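Local coordinates for periplasmic binding protein component of an ABC type zinc uptake transporter (Synechocystis sp., PDB 1PQ4) that binds zinc in the periplasm and probably delivers it to an ABC-type membrane transporter for uptake into the cell, at residues A[186-189]-A[190-193]; A[247-250]-A[251-255]; A[135-138]-A[139-142]; A[198-201]-A[202-205]; A[154-157]-A[158-161]. All blocks are in the same frame, centred on the assembly; numbering follows the deposited sequence.

Interaction 1 of 5, residues A[186-189]-A[190-193]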
loop_
_atom_site.group_PDB
_atom_site.type_symbol
_atom_site.label_atom_id
_atom_site.label_comp_id
_atom_site.label_asym_id
_atom_site.label_seq_id
_atom_site.Cartn_x
_atom_site.Cartn_y
_atom_site.Cartn_z
ATOM N N GLN A 186 8.998 -0.833 18.490
ATOM C CA GLN A 186 8.502 -0.598 19.848
ATOM C C GLN A 186 9.315 0.282 20.806
ATOM O O GLN A 186 8.721 1.020 21.588
ATOM C CB GLN A 186 8.146 -1.916 20.547
ATOM C CG GLN A 186 6.924 -2.649 19.925
ATOM C CD GLN A 186 5.810 -1.715 19.375
ATOM O OE1 GLN A 186 5.984 -1.044 18.344
ATOM N NE2 GLN A 186 4.664 -1.688 20.063
ATOM N N PRO A 187 10.663 0.291 20.701
ATOM C CA PRO A 187 11.439 1.119 21.633
ATOM C C PRO A 187 11.549 2.621 21.360
ATOM O O PRO A 187 12.070 3.347 22.173
ATOM C CB PRO A 187 12.803 0.421 21.638
ATOM C CG PRO A 187 12.962 0.013 20.192
ATOM C CD PRO A 187 11.556 -0.488 19.818
ATOM N N LEU A 188 11.063 3.095 20.228
ATOM C CA LEU A 188 11.156 4.520 19.939
ATOM C C LEU A 188 10.423 5.400 20.930
ATOM O O LEU A 188 9.274 5.162 21.243
ATOM C CB LEU A 188 10.612 4.789 18.551
ATOM C CG LEU A 188 11.178 3.843 17.475
ATOM C CD1 LEU A 188 10.641 4.283 16.119
ATOM C CD2 LEU A 188 12.717 3.865 17.491
ATOM N N PRO A 189 11.089 6.436 21.460
ATOM C CA PRO A 189 10.400 7.323 22.410
ATOM C C PRO A 189 9.568 8.287 21.585
ATOM O O PRO A 189 8.555 8.766 22.049
ATOM C CB PRO A 189 11.547 8.082 23.111
ATOM C CG PRO A 189 12.782 7.270 22.803
ATOM C CD PRO A 189 12.529 6.745 21.398
ATOM N N GLN A 190 10.029 8.589 20.371
ATOM C CA GLN A 190 9.345 9.504 19.463
ATOM C C GLN A 190 8.495 8.615 18.550
ATOM O O GLN A 190 9.002 7.766 17.797
ATOM C CB GLN A 190 10.362 10.330 18.646
ATOM C CG GLN A 190 9.754 11.246 17.546
ATOM C CD GLN A 190 8.670 12.176 18.079
ATOM O OE1 GLN A 190 7.481 11.871 18.015
ATOM N NE2 GLN A 190 9.082 13.321 18.622
ATOM N N ARG A 191 7.194 8.800 18.628
ATOM C CA ARG A 191 6.298 7.953 17.840
ATOM C C ARG A 191 5.780 8.631 16.581
ATOM O O ARG A 191 5.134 8.017 15.738
ATOM C CB ARG A 191 5.096 7.592 18.705
ATOM C CG ARG A 191 4.822 6.160 18.758
ATOM C CD ARG A 191 5.195 5.625 20.100
ATOM N NE ARG A 191 6.435 4.889 20.104
ATOM C CZ ARG A 191 6.665 3.723 19.504
ATOM N NH1 ARG A 191 5.756 3.078 18.781
ATOM N NH2 ARG A 191 7.830 3.159 19.707
ATOM N N LYS A 192 6.080 9.901 16.448
ATOM C CA LYS A 192 5.585 10.683 15.322
ATOM C C LYS A 192 6.514 10.698 14.113
ATOM O O LYS A 192 7.735 10.659 14.296
ATOM C CB LYS A 192 5.383 12.118 15.808
ATOM C CG LYS A 192 4.485 12.206 17.034
ATOM C CD LYS A 192 4.271 13.649 17.500
ATOM C CE LYS A 192 3.423 13.664 18.773
ATOM N NZ LYS A 192 2.970 15.021 19.169
ATOM N N PHE A 193 5.959 10.691 12.887
ATOM C CA PHE A 193 6.807 10.825 11.669
ATOM C C PHE A 193 6.020 11.665 10.665
ATOM O O PHE A 193 4.791 11.623 10.626
ATOM C CB PHE A 193 7.298 9.487 11.055
ATOM C CG PHE A 193 6.211 8.581 10.530
ATOM C CD1 PHE A 193 6.071 8.376 9.164
ATOM C CD2 PHE A 193 5.347 7.891 11.412
ATOM C CE1 PHE A 193 5.107 7.503 8.659
ATOM C CE2 PHE A 193 4.358 6.997 10.915
ATOM C CZ PHE A 193 4.247 6.808 9.537
#
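Just beyond helix 160-185 the backbone bends through Pro189 and Gln190, and the side chain of Arg191 reaches back over the turn to the carbonyl of Leu188. NE and NH2 of Arg191 both donate to that single oxygen, from one flank of the guanidinium. NH2 donates to Leu188 O at 2.9 Å, in the carbonyl plane and on a lone pair, while NE donates to the same Leu188 O at 3.1 Å from a position tilted 32° out of that plane. The oxygen lies almost exactly in the plane of the guanidinium, which fixes the rotation of the group. Reaching it costs the arginine an extended shape: its chain is bent at chi2 (108°) and again at chi3 (-104°). The Arg191 side chain runs across that of Leu188 at about a right angle, with NH2 3.4 Å from Leu188 CB. NH2 also donates to Leu185 O, the last residue of the preceding helix, and NH1 to Asn208 O, so the group pins three backbone carbonyls. A further bond lies within 190-193: Lys192 N donates to Gln190 OE1 at 2.9 Å, in the amide's carbonyl plane, because the Gln190 chain folds back at chi2. The contact is a surface loop away from the zinc site, linking helix 160-185 to strand 192-195. Arg191 and Phe193 pair with Val210 at the parallel strand 210-213, while Leu188 packs on Ala285 and Gln190 on Asn288 of helix 273-288.

Interaction 2 of 5, residues A[247-250]-A[251-255]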
loop_
_atom_site.group_PDB
_atom_site.type_symbol
_atom_site.label_atom_id
_atom_site.label_comp_id
_atom_site.label_asym_id
_atom_site.label_seq_id
_atom_site.Cartn_x
_atom_site.Cartn_y
_atom_site.Cartn_z
ATOM N N PHE A 247 5.211 11.325 -5.546
ATOM C CA PHE A 247 4.748 12.700 -5.411
ATOM C C PHE A 247 5.963 13.607 -5.332
ATOM O O PHE A 247 7.058 13.170 -5.005
ATOM C CB PHE A 247 3.908 12.860 -4.138
ATOM C CG PHE A 247 2.765 11.877 -4.033
ATOM C CD1 PHE A 247 2.945 10.625 -3.458
ATOM C CD2 PHE A 247 1.516 12.195 -4.548
ATOM C CE1 PHE A 247 1.898 9.706 -3.401
ATOM C CE2 PHE A 247 0.457 11.273 -4.493
ATOM C CZ PHE A 247 0.655 10.041 -3.922
ATOM N N SER A 248 5.768 14.874 -5.644
ATOM C CA SER A 248 6.858 15.826 -5.585
ATOM C C SER A 248 7.347 15.872 -4.132
ATOM O O SER A 248 6.533 15.785 -3.197
ATOM C CB SER A 248 6.346 17.206 -5.971
ATOM O OG SER A 248 7.283 18.154 -5.534
ATOM N N THR A 249 8.652 15.984 -3.935
ATOM C CA THR A 249 9.172 16.080 -2.563
ATOM C C THR A 249 9.495 17.530 -2.237
ATOM O O THR A 249 10.109 17.806 -1.216
ATOM C CB THR A 249 10.457 15.291 -2.389
ATOM O OG1 THR A 249 11.410 15.735 -3.367
ATOM C CG2 THR A 249 10.200 13.782 -2.598
ATOM N N LYS A 250 9.064 18.455 -3.098
ATOM C CA LYS A 250 9.358 19.871 -2.893
ATOM C C LYS A 250 9.002 20.388 -1.494
ATOM O O LYS A 250 9.836 21.010 -0.847
ATOM C CB LYS A 250 8.662 20.736 -3.965
ATOM C CG LYS A 250 9.205 22.177 -4.004
ATOM C CD LYS A 250 8.367 23.091 -4.901
ATOM C CE LYS A 250 8.255 22.520 -6.303
ATOM N NZ LYS A 250 6.987 22.910 -7.008
ATOM N N SER A 251 7.790 20.147 -0.988
ATOM C CA SER A 251 7.518 20.663 0.349
ATOM C C SER A 251 8.198 19.910 1.480
ATOM O O SER A 251 8.503 20.506 2.512
ATOM C CB SER A 251 6.002 20.842 0.611
ATOM O OG SER A 251 5.243 19.807 0.057
ATOM N N SER A 252 8.477 18.626 1.302
ATOM C CA SER A 252 9.173 17.885 2.334
ATOM C C SER A 252 10.577 18.491 2.466
ATOM O O SER A 252 11.080 18.649 3.563
ATOM C CB SER A 252 9.314 16.402 1.954
ATOM O OG SER A 252 8.032 15.780 1.836
ATOM N N GLU A 253 11.177 18.815 1.316
ATOM C CA GLU A 253 12.530 19.403 1.284
ATOM C C GLU A 253 12.554 20.788 1.932
ATOM O O GLU A 253 13.465 21.113 2.675
ATOM C CB GLU A 253 13.026 19.495 -0.170
ATOM C CG GLU A 253 13.315 18.142 -0.801
ATOM C CD GLU A 253 13.678 18.217 -2.270
ATOM O OE1 GLU A 253 14.657 18.904 -2.627
ATOM O OE2 GLU A 253 13.000 17.571 -3.093
ATOM N N ALA A 254 11.526 21.581 1.682
ATOM C CA ALA A 254 11.488 22.927 2.253
ATOM C C ALA A 254 11.321 22.823 3.747
ATOM O O ALA A 254 11.943 23.561 4.502
ATOM C CB ALA A 254 10.339 23.751 1.617
ATOM N N ILE A 255 10.470 21.899 4.191
ATOM C CA ILE A 255 10.269 21.729 5.610
ATOM C C ILE A 255 11.528 21.264 6.271
ATOM O O ILE A 255 11.896 21.786 7.330
ATOM C CB ILE A 255 9.136 20.709 5.939
ATOM C CG1 ILE A 255 7.782 21.336 5.592
ATOM C CG2 ILE A 255 9.209 20.302 7.426
ATOM C CD1 ILE A 255 7.680 22.168 4.331
HETATM O O HOH W 1 6.695 16.957 -0.555
#
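Thr249 OG1 and Glu253 OE2 lie only 2.4 Å apart, a very short hydrogen bond whose exact length is best treated as doubtful. It spans the N-terminal turn of helix 250-259, where Thr249 holds the N-cap position without making a capping bond through its side chain. The threonine hydroxyl sits between the backbone N and the carbonyl carbon (chi1 55°) and is turned to the carboxylate, which the otherwise extended Glu253 chain carries back over the helix start. The same two residues are also joined through the backbone, Glu253 N donating to Thr249 O at 2.9 Å. Ala254 N to Lys250 O continues the helical pattern. Just upstream, Ser248 OG accepts from Lys250 N at 3.0 Å, forming an ST turn that leads the chain into the helix. Ser251 OG is held by Glu220, and Phe247 stacks on the zinc ligand His197, placing this helix start beside the metal-site loop. A water joins the approach to the first turn: it donates to Ser248 O at 2.9 Å and to Ser251 OG at 3.3 Å, and accepts from Ser252 N at 3.1 Å.

Interaction 3 of 5, residues A[135-138]-A[139-142]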
loop_
_atom_site.group_PDB
_atom_site.type_symbol
_atom_site.label_atom_id
_atom_site.label_comp_id
_atom_site.label_asym_id
_atom_site.label_seq_id
_atom_site.Cartn_x
_atom_site.Cartn_y
_atom_site.Cartn_z
ATOM N N TRP A 135 -2.820 -2.227 2.158
ATOM C CA TRP A 135 -1.776 -3.171 1.748
ATOM C C TRP A 135 -0.459 -2.974 2.474
ATOM O O TRP A 135 0.506 -3.717 2.224
ATOM C CB TRP A 135 -1.554 -3.109 0.215
ATOM C CG TRP A 135 -0.929 -1.779 -0.237
ATOM C CD1 TRP A 135 0.404 -1.461 -0.315
ATOM C CD2 TRP A 135 -1.649 -0.635 -0.688
ATOM N NE1 TRP A 135 0.554 -0.172 -0.808
ATOM C CE2 TRP A 135 -0.692 0.355 -1.046
ATOM C CE3 TRP A 135 -3.023 -0.354 -0.838
ATOM C CZ2 TRP A 135 -1.064 1.610 -1.551
ATOM C CZ3 TRP A 135 -3.398 0.891 -1.337
ATOM C CH2 TRP A 135 -2.420 1.857 -1.693
ATOM N N LEU A 136 -0.421 -1.971 3.356
ATOM C CA LEU A 136 0.821 -1.706 4.078
ATOM C C LEU A 136 0.756 -2.173 5.522
ATOM O O LEU A 136 1.602 -1.822 6.335
ATOM C CB LEU A 136 1.173 -0.204 3.981
ATOM C CG LEU A 136 1.514 0.153 2.514
ATOM C CD1 LEU A 136 1.462 1.674 2.354
ATOM C CD2 LEU A 136 2.870 -0.402 2.089
ATOM N N SER A 137 -0.288 -2.941 5.853
ATOM C CA SER A 137 -0.438 -3.513 7.202
ATOM C C SER A 137 -0.269 -5.029 7.095
ATOM O O SER A 137 -1.129 -5.706 6.494
ATOM C CB SER A 137 -1.844 -3.226 7.743
ATOM O OG SER A 137 -2.078 -4.001 8.912
ATOM N N PRO A 138 0.820 -5.608 7.656
ATOM C CA PRO A 138 0.957 -7.087 7.548
ATOM C C PRO A 138 -0.295 -7.810 8.121
ATOM O O PRO A 138 -0.705 -8.848 7.618
ATOM C CB PRO A 138 2.177 -7.421 8.436
ATOM C CG PRO A 138 3.053 -6.159 8.283
ATOM C CD PRO A 138 1.980 -5.002 8.336
ATOM N N THR A 139 -0.861 -7.237 9.164
ATOM C CA THR A 139 -2.043 -7.831 9.817
ATOM C C THR A 139 -3.215 -7.891 8.839
ATOM O O THR A 139 -3.846 -8.927 8.677
ATOM C CB THR A 139 -2.359 -6.997 11.084
ATOM O OG1 THR A 139 -1.314 -7.262 12.022
ATOM C CG2 THR A 139 -3.695 -7.386 11.752
ATOM N N LEU A 140 -3.475 -6.785 8.158
ATOM C CA LEU A 140 -4.571 -6.751 7.204
ATOM C C LEU A 140 -4.213 -7.528 5.946
ATOM O O LEU A 140 -5.088 -8.056 5.263
ATOM C CB LEU A 140 -4.919 -5.289 6.889
ATOM C CG LEU A 140 -5.618 -4.504 7.982
ATOM C CD1 LEU A 140 -4.762 -4.457 9.207
ATOM C CD2 LEU A 140 -5.859 -3.047 7.471
ATOM N N VAL A 141 -2.923 -7.658 5.635
ATOM C CA VAL A 141 -2.611 -8.436 4.444
ATOM C C VAL A 141 -2.919 -9.908 4.662
ATOM O O VAL A 141 -3.147 -10.631 3.705
ATOM C CB VAL A 141 -1.112 -8.190 3.985
ATOM C CG1 VAL A 141 -0.668 -9.191 2.897
ATOM C CG2 VAL A 141 -1.068 -6.753 3.360
ATOM N N LYS A 142 -2.816 -10.377 5.911
ATOM C CA LYS A 142 -3.249 -11.763 6.169
ATOM C C LYS A 142 -4.678 -11.966 5.682
ATOM O O LYS A 142 -4.981 -12.989 5.110
ATOM C CB LYS A 142 -3.278 -12.107 7.669
ATOM C CG LYS A 142 -1.883 -12.093 8.310
ATOM C CD LYS A 142 -2.003 -12.518 9.789
ATOM C CE LYS A 142 -0.675 -12.396 10.543
ATOM N NZ LYS A 142 -0.824 -13.064 11.897
#
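A chi1 of 168° swings the Ser137 hydroxyl away from its own amide and over the first turn of helix 138-155, where it meets the backbone N of Leu140. Ser137 is the N-cap, and its OG accepts from Leu140 N at 3.2 Å with a nearly straight N-H (166°). The position of OG is less sure than usual, because it lies too close to the leucine side chain in the model. The same hydroxyl is bonded to Asp206, which ties the cap to helix 201-206. Backbone bonds carry the helix onward: Val141 N donates to Ser137 O at 2.8 Å, and Lys142 N to Pro138 O at 3.1 Å. Pro138 suits the first turn, where a residue lacking an N-H costs no helical bond. Val141 directs CG2 back across the helix start, 3.3 Å from Ser137 O and 3.6 Å from Trp135 O, so this methyl touches both carbonyl oxygens. Trp135 O also accepts from Trp273 NE1, and Trp135 NE1 donates to Pro268 O, so Trp135 is held through both its backbone carbonyl and its indole N-H. That indole packs against the ring of the zinc ligand His133 and lies about 5 Å from the metal. The residues leading into helix 138-155 thus come close to the zinc site through Trp135. Pro138 packs on Leu181 and Val141 on Leu174 of helix 160-185, Lys142 forms a salt bridge with Glu175 there, and Val141 and Trp135 both touch Phe15 of helix 10-20.

Interaction 4 of 5, residues A[198-201]-A[202-205]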
loop_
_atom_site.group_PDB
_atom_site.type_symbol
_atom_site.label_atom_id
_atom_site.label_comp_id
_atom_site.label_asym_id
_atom_site.label_seq_id
_atom_site.Cartn_x
_atom_site.Cartn_y
_atom_site.Cartn_z
ATOM N N PRO A 198 -0.279 10.636 2.996
ATOM C CA PRO A 198 -0.657 9.728 4.075
ATOM C C PRO A 198 -1.054 8.350 3.624
ATOM O O PRO A 198 -2.223 8.001 3.563
ATOM C CB PRO A 198 -1.788 10.490 4.791
ATOM C CG PRO A 198 -2.506 11.155 3.645
ATOM C CD PRO A 198 -1.363 11.597 2.698
ATOM N N SER A 199 -0.091 7.541 3.275
ATOM C CA SER A 199 -0.491 6.200 2.911
ATOM C C SER A 199 -0.192 5.231 4.043
ATOM O O SER A 199 -0.356 4.017 3.881
ATOM C CB SER A 199 0.270 5.781 1.662
ATOM O OG SER A 199 1.605 6.109 1.804
ATOM N N TRP A 200 0.232 5.745 5.197
ATOM C CA TRP A 200 0.675 4.838 6.258
ATOM C C TRP A 200 -0.214 4.761 7.504
ATOM O O TRP A 200 0.268 4.357 8.570
ATOM C CB TRP A 200 2.122 5.221 6.698
ATOM C CG TRP A 200 3.086 5.359 5.540
ATOM C CD1 TRP A 200 3.367 6.498 4.817
ATOM C CD2 TRP A 200 3.791 4.296 4.904
ATOM N NE1 TRP A 200 4.202 6.196 3.760
ATOM C CE2 TRP A 200 4.474 4.847 3.790
ATOM C CE3 TRP A 200 3.913 2.922 5.166
ATOM C CZ2 TRP A 200 5.257 4.070 2.939
ATOM C CZ3 TRP A 200 4.700 2.146 4.318
ATOM C CH2 TRP A 200 5.361 2.726 3.210
ATOM N N ALA A 201 -1.498 5.119 7.391
ATOM C CA ALA A 201 -2.344 5.100 8.599
ATOM C C ALA A 201 -2.510 3.684 9.196
ATOM O O ALA A 201 -2.531 3.512 10.398
ATOM C CB ALA A 201 -3.740 5.707 8.266
ATOM N N TYR A 202 -2.649 2.656 8.360
ATOM C CA TYR A 202 -2.831 1.313 8.915
ATOM C C TYR A 202 -1.535 0.814 9.526
ATOM O O TYR A 202 -1.503 0.233 10.603
ATOM C CB TYR A 202 -3.314 0.365 7.809
ATOM C CG TYR A 202 -4.730 0.750 7.378
ATOM C CD1 TYR A 202 -5.857 0.291 8.122
ATOM C CD2 TYR A 202 -4.946 1.535 6.256
ATOM C CE1 TYR A 202 -7.146 0.602 7.748
ATOM C CE2 TYR A 202 -6.271 1.852 5.835
ATOM C CZ TYR A 202 -7.365 1.370 6.599
ATOM O OH TYR A 202 -8.667 1.585 6.151
ATOM N N PHE A 203 -0.448 1.066 8.805
ATOM C CA PHE A 203 0.886 0.661 9.275
ATOM C C PHE A 203 1.102 1.345 10.611
ATOM O O PHE A 203 1.527 0.740 11.600
ATOM C CB PHE A 203 1.933 1.126 8.207
ATOM C CG PHE A 203 3.354 0.930 8.630
ATOM C CD1 PHE A 203 3.983 -0.282 8.430
ATOM C CD2 PHE A 203 4.060 1.977 9.221
ATOM C CE1 PHE A 203 5.336 -0.466 8.822
ATOM C CE2 PHE A 203 5.396 1.808 9.606
ATOM C CZ PHE A 203 6.023 0.584 9.407
ATOM N N ALA A 204 0.750 2.614 10.674
ATOM C CA ALA A 204 0.965 3.369 11.905
ATOM C C ALA A 204 0.103 2.828 13.083
ATOM O O ALA A 204 0.565 2.744 14.248
ATOM C CB ALA A 204 0.631 4.840 11.655
ATOM N N ARG A 205 -1.136 2.455 12.772
ATOM C CA ARG A 205 -2.014 1.938 13.833
ATOM C C ARG A 205 -1.407 0.638 14.345
ATOM O O ARG A 205 -1.333 0.429 15.547
ATOM C CB ARG A 205 -3.425 1.655 13.304
ATOM C CG ARG A 205 -4.479 1.739 14.371
ATOM C CD ARG A 205 -5.853 1.569 13.766
ATOM N NE ARG A 205 -6.940 1.965 14.665
ATOM C CZ ARG A 205 -7.382 1.235 15.685
ATOM N NH1 ARG A 205 -6.825 0.059 15.953
ATOM N NH2 ARG A 205 -8.399 1.673 16.422
HETATM O O HOH W 2 -1.364 2.177 5.620
#
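Trp200 and Phe203 form a T-shaped (edge-to-face) pair at the N terminus of helix 201-206, with Trp200 at the N-cap. The indole edge is turned toward the phenyl face, the six-membered rings having their centroids 5.7 Å apart and their planes at 77°. Trp200 CE3 lies 4.0 Å from both CB and CG of Phe203. The two side chains run side by side in the same direction, since Phe203 has CG anti to the backbone N (chi1 173°) while Trp200 has CG beside it (chi1 -50°). The first helical turn is closed by backbone bonds: Ala204 N donates to Trp200 O at 2.8 Å and Arg205 N to Ala201 O at 2.9 Å. Ser199 OG lies 3.2 Å above one face of the Trp200 indole, offset toward its rim. Further out, Trp200 NE1 donates to Glu244, Leu277 of helix 273-288 packs against both aromatic residues, and Tyr207 meets Phe203 edge-to-face. Tyr202 OH is bonded to Asp131 O and Leu89 N, and its side chain comes to about 4 Å from that of the zinc ligand His133. The start of this short helix therefore lies near the metal site, with His197 just upstream in the chain. A water closes the turn, donating to Ser199 O at 2.7 Å and accepting from Tyr202 N at 3.1 Å.

Interaction 5 of 5, residues A[154-157]-A[158-161]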
loop_
_atom_site.group_PDB
_atom_site.type_symbol
_atom_site.label_atom_id
_atom_site.label_comp_id
_atom_site.label_asym_id
_atom_site.label_seq_id
_atom_site.Cartn_x
_atom_site.Cartn_y
_atom_site.Cartn_z
ATOM N N GLU A 154 -11.408 -21.279 -6.005
ATOM C CA GLU A 154 -12.732 -21.418 -6.615
ATOM C C GLU A 154 -12.612 -21.345 -8.128
ATOM O O GLU A 154 -13.346 -21.991 -8.856
ATOM C CB GLU A 154 -13.652 -20.295 -6.153
ATOM C CG GLU A 154 -14.023 -20.340 -4.683
ATOM C CD GLU A 154 -14.865 -21.552 -4.348
ATOM O OE1 GLU A 154 -15.834 -21.818 -5.098
ATOM O OE2 GLU A 154 -14.563 -22.227 -3.338
ATOM N N LEU A 155 -11.666 -20.561 -8.613
ATOM C CA LEU A 155 -11.464 -20.420 -10.039
ATOM C C LEU A 155 -10.664 -21.572 -10.619
ATOM O O LEU A 155 -10.790 -21.909 -11.811
ATOM C CB LEU A 155 -10.695 -19.113 -10.295
ATOM C CG LEU A 155 -11.252 -17.926 -11.087
ATOM C CD1 LEU A 155 -12.755 -17.987 -11.227
ATOM C CD2 LEU A 155 -10.796 -16.653 -10.403
ATOM N N ASP A 156 -9.835 -22.191 -9.788
ATOM C CA ASP A 156 -8.938 -23.232 -10.283
ATOM C C ASP A 156 -8.883 -24.350 -9.234
ATOM O O ASP A 156 -7.851 -24.602 -8.599
ATOM C CB ASP A 156 -7.566 -22.553 -10.553
ATOM C CG ASP A 156 -6.503 -23.507 -11.035
ATOM O OD1 ASP A 156 -6.853 -24.537 -11.609
ATOM O OD2 ASP A 156 -5.305 -23.223 -10.861
ATOM N N PRO A 157 -10.027 -25.051 -9.050
ATOM C CA PRO A 157 -10.231 -26.149 -8.106
ATOM C C PRO A 157 -9.180 -27.222 -8.154
ATOM O O PRO A 157 -8.857 -27.776 -7.124
ATOM C CB PRO A 157 -11.599 -26.708 -8.493
ATOM C CG PRO A 157 -12.299 -25.541 -9.059
ATOM C CD PRO A 157 -11.225 -24.873 -9.895
ATOM N N ASP A 158 -8.654 -27.523 -9.340
ATOM C CA ASP A 158 -7.649 -28.562 -9.433
ATOM C C ASP A 158 -6.393 -28.306 -8.612
ATOM O O ASP A 158 -5.683 -29.266 -8.267
ATOM C CB ASP A 158 -7.217 -28.777 -10.880
ATOM C CG ASP A 158 -8.345 -29.291 -11.751
ATOM O OD1 ASP A 158 -9.188 -30.057 -11.216
ATOM O OD2 ASP A 158 -8.369 -28.939 -12.955
ATOM N N ASN A 159 -6.103 -27.035 -8.313
ATOM C CA ASN A 159 -4.882 -26.708 -7.555
ATOM C C ASN A 159 -5.161 -26.166 -6.162
ATOM O O ASN A 159 -4.293 -25.573 -5.508
ATOM C CB ASN A 159 -4.039 -25.710 -8.353
ATOM C CG ASN A 159 -3.517 -26.300 -9.617
ATOM O OD1 ASN A 159 -2.745 -27.262 -9.595
ATOM N ND2 ASN A 159 -3.923 -25.727 -10.748
ATOM N N ARG A 160 -6.382 -26.394 -5.702
ATOM C CA ARG A 160 -6.792 -25.937 -4.405
ATOM C C ARG A 160 -5.780 -26.273 -3.325
ATOM O O ARG A 160 -5.448 -25.414 -2.519
ATOM C CB ARG A 160 -8.143 -26.549 -4.020
ATOM C CG ARG A 160 -8.580 -26.208 -2.598
ATOM C CD ARG A 160 -9.970 -26.827 -2.260
ATOM N NE ARG A 160 -10.985 -25.786 -2.108
ATOM C CZ ARG A 160 -11.682 -25.244 -3.106
ATOM N NH1 ARG A 160 -11.499 -25.643 -4.362
ATOM N NH2 ARG A 160 -12.551 -24.273 -2.848
ATOM N N ASP A 161 -5.276 -27.508 -3.303
ATOM C CA ASP A 161 -4.349 -27.860 -2.238
ATOM C C ASP A 161 -3.089 -26.997 -2.250
ATOM O O ASP A 161 -2.540 -26.667 -1.180
ATOM C CB ASP A 161 -3.952 -29.333 -2.327
ATOM C CG ASP A 161 -5.082 -30.289 -1.880
ATOM O OD1 ASP A 161 -5.976 -29.877 -1.122
ATOM O OD2 ASP A 161 -5.052 -31.473 -2.269
#
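Asp156 and Asn159 meet at an oblique angle across a tight helix-to-helix turn, in which helix 138-155 ends and helix 160-185 begins, with Asn159 at the N-cap of the second. Side-chain hydrogen bonding comes first. Asn159 ND2 donates to Asp156 OD2 at 2.9 Å and almost straight (164°), meeting the oxygen on its syn side but 27° out of the carboxylate plane. The aspartate is placed for this by its CG lying anti to the backbone N (chi1 178°), and the two flat groups stand steeply inclined to each other. OD2 is also hydrogen-bonded to Tyr163 OH, one turn into the second helix, so this oxygen has two partners, which restrain the carboxylate. Although Asn159 is the N-cap residue, its side chain makes no capping bond.

Backbone hydrogen bonds tighten the same turn. Asn159 N donates to Asp156 O at 3.0 Å and Arg160 N to Pro157 O at 3.2 Å, both donors standing above the carbonyl planes. These three-residue spacings wind the chain round Pro157 as a short 3-10 turn.

By packing, Leu155 and Asp156 touch Met3, placing the turn beside strand 3-7, far from the zinc site.

The charged pair lies on the surface. The Glu154 and Arg160 side chains extend alongside one another in a common direction, with carboxylate and guanidinium planes nearly perpendicular. The salt bridge is made by Glu154 OE2 and Arg160 NH2 at 2.9 Å, but as a hydrogen bond it is weak, the N-H pointing well off the oxygen.

How the interactions relate
From the N terminus, interaction 3 opens helix 138-155, and interaction 5 turns the chain from the far end of that helix into helix 160-185. Interaction 1 then carries it from helix 160-185 into strand 192-195, interaction 4 starts helix 201-206, and interaction 2 starts helix 250-259. All five are local turns in series; none nests or crosses. Interactions 3 and 4 touch, with Leu136 and Leu140 packing on Ser199, Trp200, Tyr202 and Phe203, and interaction 4 also meets interaction 1 through Phe193 and Trp200. Interactions 3 and 4 both lie near the zinc site, whereas interactions 1 and 5 lie on opposite sides of the chain's centre, about 44 Å apart between centres.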